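Local coordinates for sporozoite microneme protein essential for cell traversal (Plasmodium berghei, PDB 4U5A), which is essential for host cell traversal by malaria sporozoites and folds as a four-helix bundle, at residues D19-D24 / N100-I105; R73-N78 / I194-I199; N23-T28 / I67-L72. All coordinates share one frame; numbering follows the deposited sequence.

Interaction 1: residues D19-D24 / N100-I105; sequences DDFSND and NVCNFI
Phe21 of residues 19-24 reaches across to Cys102 and Ile105 of residues 100-105, all three of them buried, and its ring makes every direct contact between the two segments. Swung away from its own backbone nitrogen (chi1 -172°), the benzyl group extends from helix 10-39 toward helix 88-126. The thiol of Cys102 meets the near side of the ring: SG lies 3.6 Å from Phe21 CD1 and 4.3 Å from the ring centroid. At 42° from the ring normal the sulfur comes in obliquely, in a sulfur-aromatic contact. Cys102 CB joins it, 3.7 Å from Phe21 CD1, so one ortho carbon of the ring rests on both side-chain atoms of the cysteine. The two helices belong to a four-helix bundle and run in the same general direction here; the CA atoms of Phe21 and Cys102, 6.8 Å apart, are the nearest pair across the segments. Farther out, the far end of the ring meets the branch methyl of Ile105, CZ to CG2 being 4.2 Å. This methyl lies at the ring edge, near its plane, and the two side chains cross at about a right angle. The first torsion of Ile105 (chi1 -61°) gives CG2 to Phe21, while the arm of CG1 and CD1 leads away from residues 19-24. Ile68 and Leu72 of helix 59-84 also touch Phe21, and Leu192 of helix 167-197 packs on Ile105. Leu72 meets Cys102 as well, so the cysteine lies against two helices.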
loop_
_atom_site.group_PDB
_atom_site.type_symbol
_atom_site.label_atom_id
_atom_site.label_comp_id
_atom_site.label_asym_id
_atom_site.label_seq_id
_atom_site.Cartn_x
_atom_site.Cartn_y
_atom_site.Cartn_z
ATOM N N ASP A 19 16.569 -5.184 4.689
ATOM C CA ASP A 19 16.785 -4.758 3.310
ATOM C C ASP A 19 15.704 -5.275 2.351
ATOM O O ASP A 19 15.207 -4.524 1.499
ATOM C CB ASP A 19 18.172 -5.201 2.842
ATOM C CG ASP A 19 19.290 -4.483 3.579
ATOM O OD1 ASP A 19 19.070 -3.336 4.019
ATOM O OD2 ASP A 19 20.387 -5.064 3.724
ATOM N N ASP A 20 15.343 -6.547 2.494
ATOM C CA ASP A 20 14.280 -7.134 1.684
ATOM C C ASP A 20 12.965 -6.408 1.915
ATOM O O ASP A 20 12.263 -6.049 0.960
ATOM C CB ASP A 20 14.107 -8.624 1.995
ATOM C CG ASP A 20 15.226 -9.476 1.427
ATOM O OD1 ASP A 20 16.156 -8.914 0.809
ATOM O OD2 ASP A 20 15.171 -10.711 1.603
ATOM N N PHE A 21 12.637 -6.185 3.185
ATOM C CA PHE A 21 11.402 -5.487 3.515
ATOM C C PHE A 21 11.394 -4.103 2.870
ATOM O O PHE A 21 10.388 -3.681 2.299
ATOM C CB PHE A 21 11.225 -5.374 5.026
ATOM C CG PHE A 21 9.889 -4.826 5.437
ATOM C CD1 PHE A 21 8.746 -5.599 5.314
ATOM C CD2 PHE A 21 9.774 -3.537 5.939
ATOM C CE1 PHE A 21 7.512 -5.105 5.686
ATOM C CE2 PHE A 21 8.541 -3.034 6.317
ATOM C CZ PHE A 21 7.407 -3.820 6.189
ATOM N N SER A 22 12.528 -3.412 2.945
ATOM C CA SER A 22 12.653 -2.091 2.339
ATOM C C SER A 22 12.411 -2.133 0.830
ATOM O O SER A 22 11.696 -1.284 0.288
ATOM C CB SER A 22 14.036 -1.504 2.625
ATOM O OG SER A 22 14.172 -1.140 3.986
ATOM N N ASN A 23 12.991 -3.130 0.163
ATOM C CA ASN A 23 12.787 -3.306 -1.276
ATOM C C ASN A 23 11.317 -3.512 -1.631
ATOM O O ASN A 23 10.778 -2.840 -2.523
ATOM C CB ASN A 23 13.604 -4.494 -1.789
ATOM C CG ASN A 23 15.095 -4.228 -1.781
ATOM O OD1 ASN A 23 15.534 -3.078 -1.752
ATOM N ND2 ASN A 23 15.884 -5.294 -1.795
ATOM N N ASP A 24 10.670 -4.436 -0.922
ATOM C CA ASP A 24 9.256 -4.719 -1.151
ATOM C C ASP A 24 8.393 -3.468 -0.933
ATOM O O ASP A 24 7.499 -3.166 -1.734
ATOM C CB ASP A 24 8.790 -5.860 -0.241
ATOM C CG ASP A 24 9.561 -7.151 -0.480
ATOM O OD1 ASP A 24 10.112 -7.326 -1.588
ATOM O OD2 ASP A 24 9.615 -7.994 0.441
ATOM N N ASN A 100 7.203 -13.532 9.150
ATOM C CA ASN A 100 5.747 -13.649 9.114
ATOM C C ASN A 100 5.053 -12.292 9.197
ATOM O O ASN A 100 4.103 -12.028 8.455
ATOM C CB ASN A 100 5.245 -14.538 10.256
ATOM C CG ASN A 100 5.579 -16.003 10.054
ATOM O OD1 ASN A 100 5.890 -16.440 8.944
ATOM N ND2 ASN A 100 5.504 -16.776 11.134
ATOM N N VAL A 101 5.541 -11.431 10.087
ATOM C CA VAL A 101 4.987 -10.088 10.237
ATOM C C VAL A 101 5.134 -9.303 8.933
ATOM O O VAL A 101 4.182 -8.661 8.460
ATOM C CB VAL A 101 5.662 -9.328 11.399
ATOM C CG1 VAL A 101 5.265 -7.867 11.393
ATOM C CG2 VAL A 101 5.297 -9.966 12.729
ATOM N N CYS A 102 6.328 -9.372 8.349
ATOM C CA CYS A 102 6.593 -8.699 7.081
ATOM C C CYS A 102 5.634 -9.177 5.985
ATOM O O CYS A 102 5.047 -8.365 5.255
ATOM C CB CYS A 102 8.041 -8.931 6.649
ATOM S SG CYS A 102 9.275 -8.172 7.728
ATOM N N ASN A 103 5.463 -10.493 5.886
ATOM C CA ASN A 103 4.563 -11.056 4.887
ATOM C C ASN A 103 3.121 -10.619 5.113
ATOM O O ASN A 103 2.390 -10.357 4.157
ATOM C CB ASN A 103 4.640 -12.583 4.891
ATOM C CG ASN A 103 5.965 -13.104 4.374
ATOM O OD1 ASN A 103 6.688 -12.403 3.666
ATOM N ND2 ASN A 103 6.295 -14.342 4.733
ATOM N N PHE A 104 2.724 -10.530 6.379
ATOM C CA PHE A 104 1.399 -10.031 6.741
ATOM C C PHE A 104 1.195 -8.619 6.198
ATOM O O PHE A 104 0.205 -8.340 5.494
ATOM C CB PHE A 104 1.216 -10.066 8.260
ATOM C CG PHE A 104 0.035 -9.281 8.753
ATOM C CD1 PHE A 104 -1.234 -9.838 8.756
ATOM C CD2 PHE A 104 0.199 -7.991 9.240
ATOM C CE1 PHE A 104 -2.325 -9.118 9.216
ATOM C CE2 PHE A 104 -0.884 -7.265 9.702
ATOM C CZ PHE A 104 -2.149 -7.831 9.691
ATOM N N ILE A 105 2.142 -7.739 6.518
ATOM C CA ILE A 105 2.081 -6.359 6.048
ATOM C C ILE A 105 1.970 -6.301 4.524
ATOM O O ILE A 105 1.101 -5.606 3.985
ATOM C CB ILE A 105 3.315 -5.545 6.498
ATOM C CG1 ILE A 105 3.398 -5.492 8.026
ATOM C CG2 ILE A 105 3.249 -4.134 5.945
ATOM C CD1 ILE A 105 2.209 -4.805 8.683
#

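Interaction 2: residues R73-N78 / I194-I199; sequences RSFIEN and IKLKNI
Phe75 of residues 73-78 lays its side chain against Leu196 and Ile199 of residues 194-199, the end of helix 167-197 and the turn that follows. Its CB, pointing toward the other segment, touches one branch of the leucine, 3.8 Å from Leu196 CD1. CG then faces both methyls of Leu196, CD2 at 3.9 Å and CD1 slightly farther. From there the two sides of the ring part company. CD2 of Phe75 lies 3.7 Å from Leu196 CD2, while on the other side Phe75 CD1 rests near Leu196 CB and Phe75 CE1 comes 3.4 Å from Leu196 O. This oxygen takes its hydrogen bond from the backbone N of Ile199. The leucine methyl stands over one ring face in a CH-pi contact, with Leu196 CD2 3.9 Å from the Phe75 centroid and 14° off the normal, shifted slightly toward the rim. The contact joins helix 59-84 to helix 167-197 in a four-helix bundle, the two running in the same general direction here. The tip of the ring belongs to Ile199: Phe75 CZ is 3.7 Å from Ile199 CG1, and Ile199 CD1 continues beside CZ and CE2. That approach is oblique to the ring, and the two side chains are nearly perpendicular. Ile199 sets CG1 between its backbone N and carbonyl carbon (chi1 68°), turning the ethyl arm toward the phenylalanine although CB does not itself point that way. In the ring plane, at the edge, lies Ile199 O, which takes a hydrogen bond from Gln94 NE2 of helix 88-126. Gln94 and Ile98 of that helix also pack against Phe75.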
loop_
_atom_site.group_PDB
_atom_site.type_symbol
_atom_site.label_atom_id
_atom_site.label_comp_id
_atom_site.label_asym_id
_atom_site.label_seq_id
_atom_site.Cartn_x
_atom_site.Cartn_y
_atom_site.Cartn_z
ATOM N N ARG A 73 12.600 -1.642 10.380
ATOM C CA ARG A 73 14.053 -1.556 10.394
ATOM C C ARG A 73 14.550 -1.178 11.780
ATOM O O ARG A 73 15.559 -1.698 12.250
ATOM C CB ARG A 73 14.550 -0.539 9.366
ATOM C CG ARG A 73 16.064 -0.516 9.214
ATOM C CD ARG A 73 16.517 0.329 8.031
ATOM N NE ARG A 73 16.214 -0.309 6.752
ATOM C CZ ARG A 73 16.985 -1.221 6.170
ATOM N NH1 ARG A 73 18.106 -1.617 6.758
ATOM N NH2 ARG A 73 16.631 -1.747 5.004
ATOM N N SER A 74 13.818 -0.291 12.445
ATOM C CA SER A 74 14.175 0.116 13.796
ATOM C C SER A 74 14.002 -1.044 14.764
ATOM O O SER A 74 14.790 -1.206 15.694
ATOM C CB SER A 74 13.330 1.311 14.248
ATOM O OG SER A 74 13.865 2.537 13.776
ATOM N N PHE A 75 12.979 -1.861 14.535
ATOM C CA PHE A 75 12.732 -3.006 15.404
ATOM C C PHE A 75 13.848 -4.037 15.319
ATOM O O PHE A 75 14.332 -4.525 16.341
ATOM C CB PHE A 75 11.405 -3.673 15.058
ATOM C CG PHE A 75 11.161 -4.944 15.818
ATOM C CD1 PHE A 75 10.658 -4.909 17.109
ATOM C CD2 PHE A 75 11.459 -6.175 15.250
ATOM C CE1 PHE A 75 10.439 -6.078 17.816
ATOM C CE2 PHE A 75 11.247 -7.347 15.950
ATOM C CZ PHE A 75 10.735 -7.300 17.236
ATOM N N ILE A 76 14.242 -4.371 14.094
ATOM C CA ILE A 76 15.291 -5.353 13.853
ATOM C C ILE A 76 16.629 -4.914 14.459
ATOM O O ILE A 76 17.342 -5.728 15.047
ATOM C CB ILE A 76 15.443 -5.632 12.348
ATOM C CG1 ILE A 76 14.182 -6.326 11.827
ATOM C CG2 ILE A 76 16.666 -6.491 12.075
ATOM C CD1 ILE A 76 14.288 -6.807 10.404
ATOM N N GLU A 77 16.970 -3.636 14.324
ATOM C CA GLU A 77 18.227 -3.135 14.869
ATOM C C GLU A 77 18.266 -3.286 16.386
ATOM O O GLU A 77 19.271 -3.724 16.952
ATOM C CB GLU A 77 18.432 -1.668 14.495
ATOM C CG GLU A 77 18.568 -1.415 13.012
ATOM C CD GLU A 77 19.865 -1.954 12.449
ATOM O OE1 GLU A 77 20.894 -1.884 13.155
ATOM O OE2 GLU A 77 19.858 -2.432 11.294
ATOM N N ASN A 78 17.170 -2.913 17.039
ATOM C CA ASN A 78 17.082 -2.960 18.493
ATOM C C ASN A 78 16.907 -4.383 19.015
ATOM O O ASN A 78 16.963 -4.620 20.223
ATOM C CB ASN A 78 15.938 -2.074 18.980
ATOM C CG ASN A 78 16.230 -0.589 18.802
ATOM O OD1 ASN A 78 17.379 -0.182 18.623
ATOM N ND2 ASN A 78 15.180 0.225 18.835
ATOM N N ILE A 194 1.647 -3.436 16.939
ATOM C CA ILE A 194 1.105 -4.403 17.884
ATOM C C ILE A 194 1.791 -5.760 17.723
ATOM O O ILE A 194 2.215 -6.369 18.706
ATOM C CB ILE A 194 -0.420 -4.557 17.714
ATOM C CG1 ILE A 194 -1.133 -3.303 18.228
ATOM C CG2 ILE A 194 -0.927 -5.777 18.463
ATOM C CD1 ILE A 194 -2.635 -3.322 18.036
ATOM N N LYS A 195 1.913 -6.225 16.484
ATOM C CA LYS A 195 2.508 -7.531 16.221
ATOM C C LYS A 195 3.991 -7.568 16.575
ATOM O O LYS A 195 4.498 -8.599 17.016
ATOM C CB LYS A 195 2.314 -7.926 14.755
ATOM C CG LYS A 195 0.921 -8.431 14.442
ATOM C CD LYS A 195 0.806 -8.961 13.021
ATOM C CE LYS A 195 -0.525 -9.673 12.828
ATOM N NZ LYS A 195 -1.671 -8.790 13.185
ATOM N N LEU A 196 4.683 -6.447 16.398
ATOM C CA LEU A 196 6.100 -6.378 16.745
ATOM C C LEU A 196 6.287 -6.404 18.256
ATOM O O LEU A 196 7.260 -6.963 18.759
ATOM C CB LEU A 196 6.746 -5.122 16.157
ATOM C CG LEU A 196 7.001 -5.140 14.650
ATOM C CD1 LEU A 196 7.683 -3.857 14.216
ATOM C CD2 LEU A 196 7.844 -6.349 14.270
ATOM N N LYS A 197 5.345 -5.803 18.974
ATOM C CA LYS A 197 5.401 -5.785 20.428
ATOM C C LYS A 197 5.218 -7.191 21.002
ATOM O O LYS A 197 5.817 -7.538 22.020
ATOM C CB LYS A 197 4.342 -4.837 20.994
ATOM C CG LYS A 197 4.512 -4.554 22.475
ATOM C CD LYS A 197 3.298 -3.857 23.059
ATOM C CE LYS A 197 3.370 -3.836 24.580
ATOM N NZ LYS A 197 2.115 -3.328 25.200
ATOM N N ASN A 198 4.406 -8.002 20.329
ATOM C CA ASN A 198 4.125 -9.366 20.771
ATOM C C ASN A 198 5.327 -10.291 20.609
ATOM O O ASN A 198 5.313 -11.429 21.076
ATOM C CB ASN A 198 2.933 -9.943 20.001
ATOM C CG ASN A 198 1.605 -9.381 20.469
ATOM O OD1 ASN A 198 1.551 -8.544 21.370
ATOM N ND2 ASN A 198 0.521 -9.841 19.855
ATOM N N ILE A 199 6.364 -9.793 19.945
ATOM C CA ILE A 199 7.594 -10.551 19.745
ATOM C C ILE A 199 8.782 -9.694 20.168
ATOM O O ILE A 199 9.934 -9.998 19.854
ATOM C CB ILE A 199 7.764 -11.003 18.276
ATOM C CG1 ILE A 199 8.014 -9.795 17.366
ATOM C CG2 ILE A 199 6.540 -11.776 17.806
ATOM C CD1 ILE A 199 8.248 -10.161 15.914
#

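Interaction 3: residues N23-T28 / I67-L72; sequences NDINAT and IIDGIL
Ile25 of residues 23-28 meets Ile68 and Asp69 of residues 67-72 with two different branches. Its terminal methyl reaches Ile68, CD1 to CG2 being 4.1 Å, with the two isoleucines roughly square to each other. Its branch methyl instead touches the stem of the aspartate, 3.9 Å from Ile25 CG2 to Asp69 CB. In Ile25 a chi1 of -70° directs CG2 to Asp69, and a chi2 of -69° sets where CD1 ends, next to Ile68. The segments run in opposite directions, as successive long helices do in an up-and-down bundle, and come closest at Ile25 and Asp69, whose CA atoms are 6.5 Å apart. Asp69 is extended (chi1 -172°), and its carboxylate OD1 is hydrogen-bonded to Ser22 OG, one turn before Ile25 on helix 10-39. A polar link between the same two helices thus probably helps to hold the aspartate stem against which Ile25 packs. Farther out, Leu109 of helix 88-126 and Leu65 of helix 59-84 also touch Ile25, while Ile68 meets Ile189 and Leu192 of helix 167-197. Along helix 10-39 the hydroxyl of Thr28 donates to Asp24 O, OG1 to O being 3.2 Å, from above the carbonyl plane; Asp24 O thus takes two donors from Thr28, N and OG1. Between the segments themselves no hydrogen bond forms. Their contact is dispersive and non-directional, so directional pairing of these two helices here probably comes instead from the neighbouring bond of Asp69 to Ser22.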
loop_
_atom_site.group_PDB
_atom_site.type_symbol
_atom_site.label_atom_id
_atom_site.label_comp_id
_atom_site.label_asym_id
_atom_site.label_seq_id
_atom_site.Cartn_x
_atom_site.Cartn_y
_atom_site.Cartn_z
ATOM N N ASN A 23 12.991 -3.130 0.163
ATOM C CA ASN A 23 12.787 -3.306 -1.276
ATOM C C ASN A 23 11.317 -3.512 -1.631
ATOM O O ASN A 23 10.778 -2.840 -2.523
ATOM C CB ASN A 23 13.604 -4.494 -1.789
ATOM C CG ASN A 23 15.095 -4.228 -1.781
ATOM O OD1 ASN A 23 15.534 -3.078 -1.752
ATOM N ND2 ASN A 23 15.884 -5.294 -1.795
ATOM N N ASP A 24 10.670 -4.436 -0.922
ATOM C CA ASP A 24 9.256 -4.719 -1.151
ATOM C C ASP A 24 8.393 -3.468 -0.933
ATOM O O ASP A 24 7.499 -3.166 -1.734
ATOM C CB ASP A 24 8.790 -5.860 -0.241
ATOM C CG ASP A 24 9.561 -7.151 -0.480
ATOM O OD1 ASP A 24 10.112 -7.326 -1.588
ATOM O OD2 ASP A 24 9.615 -7.994 0.441
ATOM N N ILE A 25 8.677 -2.741 0.145
ATOM C CA ILE A 25 7.961 -1.507 0.452
ATOM C C ILE A 25 8.142 -0.457 -0.648
ATOM O O ILE A 25 7.179 0.202 -1.043
ATOM C CB ILE A 25 8.407 -0.919 1.810
ATOM C CG1 ILE A 25 7.921 -1.810 2.954
ATOM C CG2 ILE A 25 7.853 0.481 2.006
ATOM C CD1 ILE A 25 6.420 -1.782 3.151
ATOM N N ASN A 26 9.365 -0.307 -1.152
ATOM C CA ASN A 26 9.622 0.657 -2.221
ATOM C C ASN A 26 8.869 0.263 -3.491
ATOM O O ASN A 26 8.362 1.123 -4.220
ATOM C CB ASN A 26 11.115 0.775 -2.495
ATOM N N ALA A 27 8.793 -1.041 -3.749
ATOM C CA ALA A 27 8.023 -1.542 -4.882
ATOM C C ALA A 27 6.542 -1.172 -4.747
ATOM O O ALA A 27 5.919 -0.682 -5.700
ATOM C CB ALA A 27 8.190 -3.050 -5.009
ATOM N N THR A 28 5.986 -1.412 -3.563
ATOM C CA THR A 28 4.610 -1.016 -3.263
ATOM C C THR A 28 4.401 0.484 -3.476
ATOM O O THR A 28 3.400 0.916 -4.069
ATOM C CB THR A 28 4.231 -1.376 -1.816
ATOM O OG1 THR A 28 4.347 -2.792 -1.625
ATOM C CG2 THR A 28 2.808 -0.942 -1.511
ATOM N N ILE A 67 6.989 4.995 6.997
ATOM C CA ILE A 67 6.848 4.716 8.422
ATOM C C ILE A 67 6.942 3.213 8.690
ATOM O O ILE A 67 7.692 2.774 9.560
ATOM C CB ILE A 67 5.500 5.254 8.961
ATOM C CG1 ILE A 67 5.463 6.783 8.887
ATOM C CG2 ILE A 67 5.252 4.784 10.386
ATOM C CD1 ILE A 67 4.176 7.389 9.399
ATOM N N ILE A 68 6.169 2.438 7.932
ATOM C CA ILE A 68 6.182 0.981 8.025
ATOM C C ILE A 68 7.584 0.426 7.797
ATOM O O ILE A 68 8.065 -0.422 8.552
ATOM C CB ILE A 68 5.213 0.352 7.006
ATOM C CG1 ILE A 68 3.787 0.844 7.252
ATOM C CG2 ILE A 68 5.273 -1.167 7.062
ATOM C CD1 ILE A 68 2.789 0.319 6.247
ATOM N N ASP A 69 8.237 0.928 6.756
ATOM C CA ASP A 69 9.601 0.537 6.430
ATOM C C ASP A 69 10.548 0.869 7.577
ATOM O O ASP A 69 11.355 0.034 7.980
ATOM C CB ASP A 69 10.050 1.239 5.142
ATOM C CG ASP A 69 11.391 0.739 4.625
ATOM O OD1 ASP A 69 11.980 -0.178 5.231
ATOM O OD2 ASP A 69 11.853 1.270 3.592
ATOM N N GLY A 70 10.426 2.076 8.122
ATOM C CA GLY A 70 11.324 2.508 9.175
ATOM C C GLY A 70 11.069 1.849 10.517
ATOM O O GLY A 70 12.012 1.564 11.258
ATOM N N ILE A 71 9.800 1.587 10.821
ATOM C CA ILE A 71 9.430 0.938 12.075
ATOM C C ILE A 71 9.997 -0.476 12.134
ATOM O O ILE A 71 10.517 -0.906 13.169
ATOM C CB ILE A 71 7.896 0.908 12.277
ATOM C CG1 ILE A 71 7.393 2.291 12.701
ATOM C CG2 ILE A 71 7.505 -0.091 13.352
ATOM C CD1 ILE A 71 5.895 2.354 12.941
ATOM N N LEU A 72 9.930 -1.191 11.016
ATOM C CA LEU A 72 10.437 -2.553 10.996
ATOM C C LEU A 72 11.956 -2.558 11.095
ATOM O O LEU A 72 12.532 -3.371 11.815
ATOM C CB LEU A 72 10.023 -3.284 9.724
ATOM C CG LEU A 72 10.465 -4.748 9.813
ATOM C CD1 LEU A 72 9.292 -5.648 10.194
ATOM C CD2 LEU A 72 11.184 -5.238 8.569
#

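Overall arrangement
Interactions 1 and 3 lie side by side, their centres about 7 Å apart, and both start from helix 10-39, sharing Asn23 and Asp24. They merge through Leu72: its CD2 is 3.4 Å from Phe21 CG and its CD1 3.5 Å from Cys102 SG. Interaction 2 lies farther along the bundle, its centre about 12 Å from that of interaction 1 and about 14 Å from that of interaction 3. Arg73 bridges interactions 2 and 1, with NH2 3.1 Å from Asp19 OD1 in a salt bridge, and Lys195 adds a cation-pi contact to Phe104. Together the three contacts tie all four long helices into one bundle.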